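DyP2 (Amycolatopsis sp. ATCC 39116, PDB 4G2C) binds haem and manganese and probably acts as a multifunctional dye peroxidase that oxidises dyes and lignin-related compounds. Local coordinates at residues F273-Q278 with G402-A407; I212-Y217 with G377-R382; T154-H159 with V474-G479; R64-V69 with S200-A205. All blocks are in the same frame, centred on the assembly; numbering follows the deposited sequence.

Interaction 1 (F273-Q278 with G402-A407); sequences FRKLEQ and GLLFMA. With HEM (protoporphyrin IX containing Fe), chain C.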
# COMPACT_ATOMS: atom_id res chain seq x y z
N PHE A 273 -7.79 -3.46 -2.95
CA PHE A 273 -7.71 -4.29 -1.75
C PHE A 273 -7.25 -5.70 -2.13
O PHE A 273 -7.87 -6.34 -2.98
CB PHE A 273 -9.06 -4.36 -1.01
CG PHE A 273 -8.98 -5.10 0.30
CD1 PHE A 273 -8.88 -6.48 0.33
CD2 PHE A 273 -8.98 -4.41 1.50
CE1 PHE A 273 -8.78 -7.17 1.54
CE2 PHE A 273 -8.88 -5.08 2.72
CZ PHE A 273 -8.79 -6.46 2.73
N ARG A 274 -6.15 -6.16 -1.53
CA ARG A 274 -5.64 -7.51 -1.77
C ARG A 274 -5.15 -8.14 -0.45
O ARG A 274 -4.26 -7.58 0.21
CB ARG A 274 -4.47 -7.49 -2.76
CG ARG A 274 -4.83 -7.46 -4.24
CD ARG A 274 -3.65 -6.98 -5.10
NE ARG A 274 -2.63 -8.01 -5.32
CZ ARG A 274 -2.72 -8.93 -6.28
NH1 ARG A 274 -3.78 -8.92 -7.07
NH2 ARG A 274 -1.78 -9.85 -6.45
N LYS A 275 -5.71 -9.29 -0.07
CA LYS A 275 -5.29 -9.99 1.15
C LYS A 275 -4.10 -10.86 0.81
O LYS A 275 -4.20 -11.78 -0.02
CB LYS A 275 -6.43 -10.86 1.70
CG LYS A 275 -6.19 -11.40 3.11
CD LYS A 275 -7.29 -12.37 3.53
CE LYS A 275 -7.13 -12.82 4.98
NZ LYS A 275 -8.30 -13.60 5.50
N LEU A 276 -2.96 -10.55 1.43
CA LEU A 276 -1.71 -11.21 1.10
C LEU A 276 -1.20 -11.97 2.32
O LEU A 276 -0.84 -11.37 3.33
CB LEU A 276 -0.66 -10.18 0.65
CG LEU A 276 -1.11 -9.25 -0.48
CD1 LEU A 276 -0.08 -8.16 -0.77
CD2 LEU A 276 -1.42 -10.03 -1.75
N GLU A 277 -1.18 -13.28 2.22
CA GLU A 277 -0.72 -14.09 3.32
C GLU A 277 0.80 -14.17 3.31
O GLU A 277 1.42 -14.37 2.27
CB GLU A 277 -1.32 -15.50 3.27
CG GLU A 277 -1.14 -16.27 4.57
CD GLU A 277 -1.69 -17.68 4.48
OE1 GLU A 277 -1.08 -18.51 3.78
OE2 GLU A 277 -2.74 -17.95 5.10
N GLN A 278 1.38 -14.00 4.49
CA GLN A 278 2.83 -14.06 4.67
C GLN A 278 3.28 -15.32 5.43
O GLN A 278 2.99 -15.47 6.62
CB GLN A 278 3.29 -12.83 5.46
CG GLN A 278 3.05 -11.49 4.75
CD GLN A 278 3.63 -10.33 5.54
OE1 GLN A 278 2.91 -9.64 6.27
NE2 GLN A 278 4.92 -10.11 5.40
N GLY A 402 -0.41 -11.71 7.78
CA GLY A 402 0.04 -11.13 6.54
C GLY A 402 -0.39 -9.70 6.36
O GLY A 402 -0.55 -8.96 7.35
N LEU A 403 -0.57 -9.30 5.11
CA LEU A 403 -0.87 -7.90 4.83
C LEU A 403 -2.19 -7.70 4.12
O LEU A 403 -2.45 -8.29 3.07
CB LEU A 403 0.27 -7.24 4.02
CG LEU A 403 0.11 -5.75 3.64
CD1 LEU A 403 0.16 -4.83 4.87
CD2 LEU A 403 1.19 -5.33 2.62
N LEU A 404 -3.01 -6.83 4.68
CA LEU A 404 -4.17 -6.33 3.97
C LEU A 404 -3.63 -5.20 3.09
O LEU A 404 -3.58 -4.05 3.51
CB LEU A 404 -5.25 -5.83 4.93
CG LEU A 404 -5.94 -6.82 5.90
CD1 LEU A 404 -6.99 -6.09 6.74
CD2 LEU A 404 -6.59 -7.98 5.17
N PHE A 405 -3.16 -5.54 1.89
CA PHE A 405 -2.58 -4.52 1.03
C PHE A 405 -3.66 -3.57 0.54
O PHE A 405 -4.69 -3.99 0.01
CB PHE A 405 -1.83 -5.14 -0.16
CG PHE A 405 -1.26 -4.11 -1.11
CD1 PHE A 405 -0.02 -3.54 -0.87
CD2 PHE A 405 -1.98 -3.70 -2.23
CE1 PHE A 405 0.50 -2.58 -1.73
CE2 PHE A 405 -1.47 -2.75 -3.09
CZ PHE A 405 -0.22 -2.19 -2.85
N MET A 406 -3.45 -2.27 0.73
CA MET A 406 -4.40 -1.28 0.23
C MET A 406 -3.67 -0.12 -0.43
O MET A 406 -2.59 0.25 0.03
CB MET A 406 -5.30 -0.78 1.38
CG MET A 406 -6.21 -1.87 1.93
SD MET A 406 -7.27 -1.33 3.26
CE MET A 406 -6.21 -1.73 4.65
N ALA A 407 -4.24 0.44 -1.50
CA ALA A 407 -3.64 1.60 -2.17
C ALA A 407 -4.67 2.41 -2.94
O ALA A 407 -5.65 1.87 -3.44
CB ALA A 407 -2.52 1.16 -3.11
CHA HEM C . 7.96 -0.57 0.37
CHB HEM C . 6.99 -4.93 2.29
CHC HEM C . 3.43 -5.63 -0.94
CHD HEM C . 4.92 -1.68 -3.31
C1A HEM C . 8.00 -1.68 1.18
C2A HEM C . 8.88 -1.85 2.32
C3A HEM C . 8.61 -3.05 2.84
C4A HEM C . 7.55 -3.67 2.07
CMA HEM C . 9.29 -3.68 4.07
CAA HEM C . 9.93 -0.81 2.80
CBA HEM C . 9.25 0.22 3.71
CGA HEM C . 8.63 1.35 2.92
O1A HEM C . 9.31 2.00 2.11
O2A HEM C . 7.42 1.62 3.10
C1B HEM C . 5.95 -5.52 1.60
C2B HEM C . 5.32 -6.81 1.86
C3B HEM C . 4.33 -6.99 0.96
C4B HEM C . 4.29 -5.82 0.11
CMB HEM C . 5.75 -7.80 2.98
CAB HEM C . 3.35 -8.17 0.80
CBB HEM C . 3.10 -9.00 1.82
C1C HEM C . 3.58 -4.66 -1.90
C2C HEM C . 2.88 -4.61 -3.18
C3C HEM C . 3.28 -3.50 -3.82
C4C HEM C . 4.25 -2.83 -2.98
CMC HEM C . 1.82 -5.63 -3.67
CAC HEM C . 2.86 -3.02 -5.23
CBC HEM C . 2.33 -3.87 -6.13
C1D HEM C . 5.82 -0.99 -2.52
C2D HEM C . 6.32 0.32 -2.82
C3D HEM C . 7.24 0.66 -1.66
C4D HEM C . 7.24 -0.48 -0.80
CMD HEM C . 5.96 1.20 -4.04
CAD HEM C . 8.06 1.91 -1.46
CBD HEM C . 9.22 1.76 -2.42
CGD HEM C . 9.95 3.07 -2.33
O1D HEM C . 9.31 4.12 -2.58
O2D HEM C . 11.16 3.04 -1.97
NA HEM C . 7.20 -2.79 1.06
NB HEM C . 5.29 -4.96 0.52
NC HEM C . 4.41 -3.55 -1.82
ND HEM C . 6.39 -1.43 -1.33
FE HEM C . 5.96 -3.33 -0.44
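F273 swings its ring to the side remote from its backbone N (chi1 -174°), whereas M406 sets CG opposite its carbonyl carbon (chi1 -66°); as a non-hydrogen-bonded pair of adjacent antiparallel strands, on one face of the sheet, the two side chains run side by side. F273 CD2 rests 3.8 Å from M406 CG, and M406 SD lies 5.0 Å from the F273 ring centroid, an oblique Met-aromatic contact. At the ring's far end, CZ meets L404 CD2 at 3.6 Å. That leucine methyl also touches CG of K275, whose amine forms salt bridges with E157 and E199. On the reverse face, L276 CD1 packs 3.5 Å from F405 CB. The backbones are tied by two reciprocal pairs, R274 with F405 and L276 with L403, the shortest bond being L403 N to L276 O at 2.7 Å. G402, with phi and psi that a residue with a CB could hardly adopt, brings CA to 3.2 Å from OE1 of Q278, whose NE2 is bonded to E213. The L276 and F405 face looks onto porphyrin: F405 CE1 comes within 3.4 Å of haem C2C, with the haem methyl CMC over the ring rim, and L403 CD2 sits 3.9 Å from haem C3B. A sheet packing one largely apolar face on haem and the other on strand 66-74 is typical of the ferredoxin-like haem-binding half of dye-decolorising peroxidases.

Interaction 2 (I212-Y217 with G377-R382); sequences IEHFGY and GQTYGR. With HEM (protoporphyrin IX containing Fe), chain C; ACT (acetate ion), chain O.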
# COMPACT_ATOMS: atom_id res chain seq x y z
N ILE A 212 5.66 -2.01 11.26
CA ILE A 212 6.33 -3.08 10.51
C ILE A 212 5.35 -4.08 9.92
O ILE A 212 4.20 -4.14 10.33
CB ILE A 212 7.27 -3.88 11.41
CG1 ILE A 212 6.46 -4.55 12.53
CG2 ILE A 212 8.38 -2.98 11.94
CD1 ILE A 212 7.30 -5.47 13.43
N GLU A 213 5.82 -4.86 8.95
CA GLU A 213 5.01 -5.98 8.46
C GLU A 213 5.53 -7.30 9.06
O GLU A 213 6.51 -7.30 9.80
CB GLU A 213 4.96 -6.03 6.94
CG GLU A 213 6.32 -6.00 6.28
CD GLU A 213 7.13 -7.24 6.60
OE1 GLU A 213 8.27 -7.09 7.09
OE2 GLU A 213 6.63 -8.37 6.35
N HIS A 214 4.88 -8.41 8.74
CA HIS A 214 5.15 -9.66 9.47
C HIS A 214 6.56 -10.23 9.33
O HIS A 214 7.02 -10.95 10.21
CB HIS A 214 4.06 -10.70 9.24
CG HIS A 214 2.81 -10.42 10.03
ND1 HIS A 214 2.75 -10.58 11.40
CD2 HIS A 214 1.60 -9.95 9.66
CE1 HIS A 214 1.55 -10.22 11.83
NE2 HIS A 214 0.84 -9.83 10.79
N PHE A 215 7.27 -9.89 8.25
CA PHE A 215 8.63 -10.38 8.10
C PHE A 215 9.60 -9.65 9.02
O PHE A 215 10.78 -10.03 9.12
CB PHE A 215 9.12 -10.27 6.65
CG PHE A 215 8.33 -11.10 5.67
CD1 PHE A 215 7.69 -12.25 6.07
CD2 PHE A 215 8.24 -10.71 4.34
CE1 PHE A 215 6.96 -13.01 5.15
CE2 PHE A 215 7.52 -11.46 3.43
CZ PHE A 215 6.87 -12.62 3.84
N GLY A 216 9.10 -8.61 9.69
CA GLY A 216 9.88 -7.84 10.64
C GLY A 216 10.41 -6.49 10.15
O GLY A 216 11.11 -5.77 10.88
N TYR A 217 10.05 -6.11 8.93
CA TYR A 217 10.67 -4.92 8.33
C TYR A 217 9.75 -3.70 8.44
O TYR A 217 8.55 -3.79 8.21
CB TYR A 217 11.03 -5.16 6.87
CG TYR A 217 12.09 -6.21 6.66
CD1 TYR A 217 11.79 -7.56 6.83
CD2 TYR A 217 13.38 -5.85 6.27
CE1 TYR A 217 12.75 -8.53 6.63
CE2 TYR A 217 14.36 -6.83 6.07
CZ TYR A 217 14.03 -8.16 6.25
OH TYR A 217 14.99 -9.14 6.07
N GLY A 377 -1.98 0.16 3.49
CA GLY A 377 -2.23 -1.19 3.95
C GLY A 377 -2.21 -1.33 5.46
O GLY A 377 -1.78 -0.43 6.18
N GLN A 378 -2.70 -2.46 5.95
CA GLN A 378 -2.57 -2.78 7.37
C GLN A 378 -2.34 -4.27 7.52
O GLN A 378 -2.91 -5.07 6.76
CB GLN A 378 -3.81 -2.32 8.16
CG GLN A 378 -3.71 -2.46 9.68
CD GLN A 378 -2.46 -1.82 10.27
OE1 GLN A 378 -1.36 -2.36 10.14
NE2 GLN A 378 -2.63 -0.68 10.92
N THR A 379 -1.46 -4.64 8.45
CA THR A 379 -1.22 -6.06 8.73
C THR A 379 -2.44 -6.77 9.33
O THR A 379 -3.30 -6.14 9.97
CB THR A 379 -0.03 -6.26 9.68
OG1 THR A 379 -0.12 -5.32 10.76
CG2 THR A 379 1.28 -6.05 8.93
N TYR A 380 -2.52 -8.07 9.15
CA TYR A 380 -3.54 -8.85 9.84
C TYR A 380 -2.96 -10.10 10.49
O TYR A 380 -1.90 -10.59 10.10
CB TYR A 380 -4.66 -9.23 8.89
CG TYR A 380 -4.28 -10.32 7.91
CD1 TYR A 380 -4.46 -11.66 8.23
CD2 TYR A 380 -3.76 -10.01 6.65
CE1 TYR A 380 -4.12 -12.67 7.33
CE2 TYR A 380 -3.43 -11.01 5.74
CZ TYR A 380 -3.61 -12.34 6.09
OH TYR A 380 -3.28 -13.34 5.20
N GLY A 381 -3.70 -10.62 11.47
CA GLY A 381 -3.31 -11.84 12.15
C GLY A 381 -2.73 -11.57 13.53
O GLY A 381 -2.23 -10.48 13.82
N ARG A 382 -2.80 -12.57 14.40
CA ARG A 382 -2.15 -12.46 15.70
C ARG A 382 -1.08 -13.52 15.79
O ARG A 382 -1.23 -14.62 15.26
CB ARG A 382 -3.15 -12.58 16.84
CG ARG A 382 -4.13 -11.42 16.96
CD ARG A 382 -4.93 -11.51 18.26
NE ARG A 382 -5.63 -10.27 18.58
CZ ARG A 382 -5.08 -9.25 19.24
NH1 ARG A 382 -3.81 -9.31 19.64
NH2 ARG A 382 -5.80 -8.16 19.50
CHA HEM C . 7.96 -0.57 0.37
CHB HEM C . 6.99 -4.93 2.29
CHC HEM C . 3.43 -5.63 -0.94
CHD HEM C . 4.92 -1.68 -3.31
C1A HEM C . 8.00 -1.68 1.18
C2A HEM C . 8.88 -1.85 2.32
C3A HEM C . 8.61 -3.05 2.84
C4A HEM C . 7.55 -3.67 2.07
CMA HEM C . 9.29 -3.68 4.07
CAA HEM C . 9.93 -0.81 2.80
CBA HEM C . 9.25 0.22 3.71
CGA HEM C . 8.63 1.35 2.92
O1A HEM C . 9.31 2.00 2.11
O2A HEM C . 7.42 1.62 3.10
C1B HEM C . 5.95 -5.52 1.60
C2B HEM C . 5.32 -6.81 1.86
C3B HEM C . 4.33 -6.99 0.96
C4B HEM C . 4.29 -5.82 0.11
CMB HEM C . 5.75 -7.80 2.98
CAB HEM C . 3.35 -8.17 0.80
CBB HEM C . 3.10 -9.00 1.82
C1C HEM C . 3.58 -4.66 -1.90
C2C HEM C . 2.88 -4.61 -3.18
C3C HEM C . 3.28 -3.50 -3.82
C4C HEM C . 4.25 -2.83 -2.98
CMC HEM C . 1.82 -5.63 -3.67
CAC HEM C . 2.86 -3.02 -5.23
CBC HEM C . 2.33 -3.87 -6.13
C1D HEM C . 5.82 -0.99 -2.52
C2D HEM C . 6.32 0.32 -2.82
C3D HEM C . 7.24 0.66 -1.66
C4D HEM C . 7.24 -0.48 -0.80
CMD HEM C . 5.96 1.20 -4.04
CAD HEM C . 8.06 1.91 -1.46
CBD HEM C . 9.22 1.76 -2.42
CGD HEM C . 9.95 3.07 -2.33
O1D HEM C . 9.31 4.12 -2.58
O2D HEM C . 11.16 3.04 -1.97
NA HEM C . 7.20 -2.79 1.06
NB HEM C . 5.29 -4.96 0.52
NC HEM C . 4.41 -3.55 -1.82
ND HEM C . 6.39 -1.43 -1.33
FE HEM C . 5.96 -3.33 -0.44
C ACT O . 1.65 0.02 4.09
O ACT O . 1.63 1.27 4.01
OXT ACT O . 1.26 -0.63 3.08
CH3 ACT O . 2.11 -0.67 5.33
O HOH W 1 1.76 -3.03 10.77
O HOH W 2 -1.27 -8.21 12.30
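T379 presses its methyl into the backbone at I212 and E213, and this is the tight part of the contact: CG2 stands 3.8 Å from I212 O and is equally near E213 CA. A buried water beside the methyl lies 2.7 Å from I212 O and 3.0 Å from T379 OG1 and bridges them; T379 OG1 is further bonded to L202 O. Next to this the H214 ring crosses T379 at a slant, with NE2 3.8 Å from T379 CB. The same NE2 donates to Y380 O at 2.9 Å, but the N-H...O angle of 126° marks a weak, bent bond. Residues E213 to G216 form a type I beta turn at the haem pocket, joined here to strand 374-380. Within this turn the E213 side chain folds back, its CG lodged between the backbone N and the carbonyl carbon (chi1 53°). OE1 thereby accepts Y217 N at 2.7 Å nearly along the C-O direction. OE2 receives Q278 NE2 and, from above the carboxylate plane, F215 N, in a bond whose unusually short length is doubtful; it also lies beside the haem methyl CMB. Packing is looser toward the partly exposed G381, whose O sits near the imidazole plane at the ring edge. There a second water lies 3.1 Å from H214 NE2 and donates to G381 O at 2.9 Å.

Interaction 3 (T154-H159 with V474-G479); sequences TEWEGH and VTMKGG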
# COMPACT_ATOMS: atom_id res chain seq x y z
N THR A 154 -10.58 -19.62 -8.02
CA THR A 154 -11.03 -20.81 -7.28
C THR A 154 -10.14 -21.14 -6.10
O THR A 154 -10.53 -21.91 -5.21
CB THR A 154 -11.16 -22.09 -8.17
OG1 THR A 154 -9.89 -22.42 -8.75
CG2 THR A 154 -12.23 -21.91 -9.27
N GLU A 155 -8.94 -20.55 -6.08
CA GLU A 155 -8.01 -20.76 -4.97
C GLU A 155 -8.11 -19.64 -3.92
O GLU A 155 -7.46 -19.70 -2.87
CB GLU A 155 -6.57 -20.90 -5.48
CG GLU A 155 -6.39 -21.98 -6.55
CD GLU A 155 -6.78 -23.38 -6.06
OE1 GLU A 155 -6.50 -23.70 -4.87
OE2 GLU A 155 -7.37 -24.16 -6.85
N TRP A 156 -8.90 -18.61 -4.21
CA TRP A 156 -9.10 -17.51 -3.27
C TRP A 156 -9.96 -17.95 -2.09
O TRP A 156 -10.71 -18.90 -2.20
CB TRP A 156 -9.80 -16.34 -3.95
CG TRP A 156 -9.00 -15.62 -4.99
CD1 TRP A 156 -7.78 -15.98 -5.49
CD2 TRP A 156 -9.37 -14.42 -5.67
NE1 TRP A 156 -7.37 -15.07 -6.43
CE2 TRP A 156 -8.33 -14.10 -6.57
CE3 TRP A 156 -10.49 -13.58 -5.61
CZ2 TRP A 156 -8.37 -12.97 -7.39
CZ3 TRP A 156 -10.54 -12.47 -6.44
CH2 TRP A 156 -9.48 -12.17 -7.31
N GLU A 157 -9.86 -17.25 -0.97
CA GLU A 157 -10.79 -17.49 0.13
C GLU A 157 -12.23 -17.23 -0.32
O GLU A 157 -12.48 -16.43 -1.23
CB GLU A 157 -10.42 -16.67 1.38
CG GLU A 157 -9.03 -17.01 1.94
CD GLU A 157 -8.64 -16.22 3.20
OE1 GLU A 157 -9.37 -15.28 3.58
OE2 GLU A 157 -7.60 -16.56 3.80
N GLY A 158 -13.16 -17.93 0.32
CA GLY A 158 -14.55 -17.97 -0.11
C GLY A 158 -15.21 -16.62 -0.35
O GLY A 158 -15.83 -16.41 -1.39
N HIS A 159 -15.07 -15.70 0.61
CA HIS A 159 -15.73 -14.40 0.47
C HIS A 159 -15.25 -13.55 -0.72
O HIS A 159 -16.01 -12.74 -1.23
CB HIS A 159 -15.74 -13.61 1.79
CG HIS A 159 -14.39 -13.47 2.43
ND1 HIS A 159 -13.62 -14.56 2.80
CD2 HIS A 159 -13.69 -12.38 2.80
CE1 HIS A 159 -12.50 -14.14 3.35
NE2 HIS A 159 -12.52 -12.82 3.37
N VAL A 474 4.74 -15.05 -0.11
CA VAL A 474 3.54 -14.22 -0.06
C VAL A 474 2.48 -14.79 -0.99
O VAL A 474 2.73 -15.04 -2.17
CB VAL A 474 3.86 -12.76 -0.42
CG1 VAL A 474 2.57 -11.97 -0.67
CG2 VAL A 474 4.72 -12.12 0.69
N THR A 475 1.28 -15.00 -0.45
CA THR A 475 0.20 -15.59 -1.24
C THR A 475 -1.04 -14.71 -1.30
O THR A 475 -1.60 -14.34 -0.27
CB THR A 475 -0.22 -16.98 -0.70
OG1 THR A 475 0.94 -17.80 -0.52
CG2 THR A 475 -1.19 -17.67 -1.65
N MET A 476 -1.46 -14.38 -2.52
CA MET A 476 -2.68 -13.60 -2.75
C MET A 476 -3.90 -14.47 -2.43
O MET A 476 -4.11 -15.50 -3.07
CB MET A 476 -2.70 -13.12 -4.21
CG MET A 476 -4.07 -12.72 -4.77
SD MET A 476 -4.75 -11.31 -3.90
CE MET A 476 -6.08 -10.85 -5.01
N LYS A 477 -4.70 -14.03 -1.46
CA LYS A 477 -5.84 -14.83 -0.97
C LYS A 477 -7.18 -14.34 -1.52
O LYS A 477 -8.22 -14.94 -1.24
CB LYS A 477 -5.90 -14.81 0.56
CG LYS A 477 -4.65 -15.31 1.24
CD LYS A 477 -4.34 -16.75 0.85
CE LYS A 477 -5.32 -17.73 1.49
NZ LYS A 477 -4.85 -19.13 1.31
N GLY A 478 -7.15 -13.25 -2.27
CA GLY A 478 -8.36 -12.66 -2.80
C GLY A 478 -8.36 -11.15 -2.62
O GLY A 478 -7.69 -10.63 -1.72
N GLY A 479 -9.11 -10.45 -3.46
CA GLY A 479 -9.14 -9.00 -3.41
C GLY A 479 -10.10 -8.45 -4.43
O GLY A 479 -10.72 -9.23 -5.16
O HOH W 3 -4.82 -18.15 -2.86
O HOH W 4 -6.81 -19.79 3.67
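K477 O receives the backbone N-H of E157 at 2.8 Å, and an N-H...O angle of 157° makes this a sound bond, although the donor is tilted 19° from the carbonyl plane. W156 closes in on the same oxygen from its own side, with its CA and CB both 3.4 Å from K477 O. The indole then spreads along the strand. G478 CA stands over one face of its five-membered ring, 3.9 Å from the centroid and 26° off the normal, which meets the geometry of a CH-pi contact; G479 N covers the same face further toward the six-membered ring. With no side chain on G478, the backbone itself can lie on the aromatic plane. In the fold, this fastens a loop of the DyP alpha+beta barrel region to strand 474-484 of the sheet that walls the haem, where V474 touches the cofactor. M476 reaches back to the indole as well: bent at chi2, its chain brings CE to 3.9 Å from W156 CZ2, and its sulfur accepts a weak bond from G478 N. The outer margin is polar and wet. E157 OE2 lies 3.5 Å from K477 CE but 4.5 Å from K477 NZ, beyond a salt bridge, and the gap is spanned by a water that accepts from NZ and donates weakly to OE2. The direct partner of this carboxylate is K275, salt-bridged to OE1, so K477 probably adds at most a weak electrostatic effect. A further water ties E155 O to M476 O by donating to both.

Interaction 4 (R64-V69 with S200-A205); sequences RDRLTV and SGLGLA. With ACT (acetate ion), chain T; ACT (acetate ion), chain L.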
# COMPACT_ATOMS: atom_id res chain seq x y z
N ARG A 64 -5.05 3.84 11.65
CA ARG A 64 -5.94 2.70 11.54
C ARG A 64 -5.31 1.45 12.16
O ARG A 64 -5.37 0.37 11.58
CB ARG A 64 -6.28 2.45 10.06
CG ARG A 64 -5.04 2.19 9.20
CD ARG A 64 -5.25 2.53 7.72
NE ARG A 64 -4.03 2.25 6.98
CZ ARG A 64 -2.94 3.02 7.03
NH1 ARG A 64 -2.95 4.12 7.76
NH2 ARG A 64 -1.85 2.68 6.35
N ASP A 65 -4.71 1.62 13.33
CA ASP A 65 -3.99 0.54 14.01
C ASP A 65 -4.95 -0.57 14.36
O ASP A 65 -4.57 -1.72 14.52
CB ASP A 65 -3.29 1.06 15.27
CG ASP A 65 -2.20 2.08 14.97
OD1 ASP A 65 -1.55 1.98 13.90
OD2 ASP A 65 -1.99 2.99 15.79
N ARG A 66 -6.22 -0.21 14.51
CA ARG A 66 -7.30 -1.17 14.61
C ARG A 66 -8.17 -0.86 13.42
O ARG A 66 -8.60 0.27 13.24
CB ARG A 66 -8.09 -0.98 15.91
CG ARG A 66 -7.37 -1.46 17.16
CD ARG A 66 -7.03 -2.94 17.04
NE ARG A 66 -6.74 -3.54 18.34
CZ ARG A 66 -7.51 -4.44 18.93
NH1 ARG A 66 -8.63 -4.87 18.34
NH2 ARG A 66 -7.16 -4.93 20.12
N LEU A 67 -8.39 -1.87 12.59
CA LEU A 67 -9.16 -1.69 11.37
C LEU A 67 -10.13 -2.84 11.16
O LEU A 67 -9.75 -4.01 11.22
CB LEU A 67 -8.22 -1.59 10.17
CG LEU A 67 -8.88 -1.62 8.79
CD1 LEU A 67 -9.67 -0.34 8.56
CD2 LEU A 67 -7.82 -1.81 7.71
N THR A 68 -11.39 -2.49 10.93
CA THR A 68 -12.40 -3.45 10.51
C THR A 68 -12.73 -3.21 9.05
O THR A 68 -12.99 -2.07 8.67
CB THR A 68 -13.68 -3.32 11.38
OG1 THR A 68 -13.52 -4.07 12.59
CG2 THR A 68 -14.91 -3.84 10.62
N VAL A 69 -12.69 -4.26 8.24
CA VAL A 69 -13.02 -4.19 6.81
C VAL A 69 -14.29 -4.98 6.56
O VAL A 69 -14.39 -6.14 6.96
CB VAL A 69 -11.92 -4.82 5.93
CG1 VAL A 69 -12.24 -4.62 4.46
CG2 VAL A 69 -10.53 -4.26 6.26
N SER A 200 -10.01 -8.07 9.75
CA SER A 200 -9.56 -7.18 10.81
C SER A 200 -8.07 -6.90 10.65
O SER A 200 -7.26 -7.82 10.48
CB SER A 200 -9.86 -7.77 12.19
OG SER A 200 -11.22 -8.20 12.28
N GLY A 201 -7.72 -5.62 10.68
CA GLY A 201 -6.33 -5.22 10.62
C GLY A 201 -5.82 -4.88 12.02
O GLY A 201 -6.51 -4.27 12.83
N LEU A 202 -4.59 -5.29 12.29
CA LEU A 202 -3.96 -5.00 13.57
C LEU A 202 -2.56 -4.51 13.27
O LEU A 202 -1.74 -5.25 12.72
CB LEU A 202 -3.91 -6.25 14.45
CG LEU A 202 -3.17 -6.10 15.78
CD1 LEU A 202 -3.99 -5.25 16.76
CD2 LEU A 202 -2.80 -7.47 16.38
N GLY A 203 -2.31 -3.24 13.58
CA GLY A 203 -1.01 -2.64 13.30
C GLY A 203 0.11 -3.20 14.15
O GLY A 203 -0.09 -3.50 15.33
N LEU A 204 1.29 -3.36 13.56
CA LEU A 204 2.47 -3.81 14.30
C LEU A 204 3.53 -2.72 14.36
O LEU A 204 3.74 -1.98 13.39
CB LEU A 204 3.12 -5.01 13.61
CG LEU A 204 2.33 -6.26 13.24
CD1 LEU A 204 3.23 -7.19 12.41
CD2 LEU A 204 1.83 -6.96 14.50
N ALA A 205 4.22 -2.63 15.48
CA ALA A 205 5.30 -1.66 15.62
C ALA A 205 6.54 -2.30 16.23
O ALA A 205 6.44 -3.28 16.96
CB ALA A 205 4.84 -0.47 16.48
C ACT T . -10.27 -4.22 15.19
O ACT T . -10.72 -3.65 16.22
OXT ACT T . -9.01 -4.25 15.03
CH3 ACT T . -11.18 -4.85 14.19
C ACT L . 0.87 5.16 6.93
O ACT L . -0.01 5.17 7.84
OXT ACT L . 1.21 4.03 6.47
CH3 ACT L . 1.50 6.42 6.41
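The R66 guanidinium is met obliquely by L202 CD1, which comes 3.6 Å from NE, while an acetate lies at its edge, in plane. NH1 of R66 is 3.2 Å from acetate O, but the placing of this acetate is doubtful, since its methyl is modelled too close to T68 OG1. R66 and L202 run side by side because both project to one face of the paired strands 66-69 and 200-202. At a separate site, the R64 guanidinium has another acetate at its edge, NH1 to acetate O being 3.1 Å; its NE and NH2 are also bonded to R376 O and G377 O. The antiparallel strands themselves are stitched by backbone bonds: L67 N to G201 O at 3.1 Å, G201 N returning to L67 O, and G203 N to D65 O at 2.9 Å, the last nearly straight at 168°. D65 and R66 together face D172 on the other neighbouring strand, a classic beta bulge at the start of strand 66-74. L67 points to the reverse face and packs on M406. The contact thus joins a greasy inner side to an outer face where R66 and R382 bring like charges close; R64, and less certainly R66, can each take a small carboxylate.

How the interactions relate
Interactions 1, 2 and 3 all reach the haem-side sheet: interaction 1 pairs its strands 267-278 and 402-409, interaction 2 ties a turn to the neighbouring strand 374-380, and interaction 3 lays a loop on strand 474-484. These three are buried; interaction 4 belongs to the other sheet and is only partly buried. The two sheets meet where M406, F273 and L404 pack on L67 and V69, and where T379 bonds L202. Chemistry differs with place in the sheets: interaction 1 is a regular backbone ladder between largely apolar faces, interaction 2 adds buried carboxylate bonds and bridging waters, interaction 3 combines an aromatic face with a wet charged margin, and interaction 4 carries arginines beside its ladder.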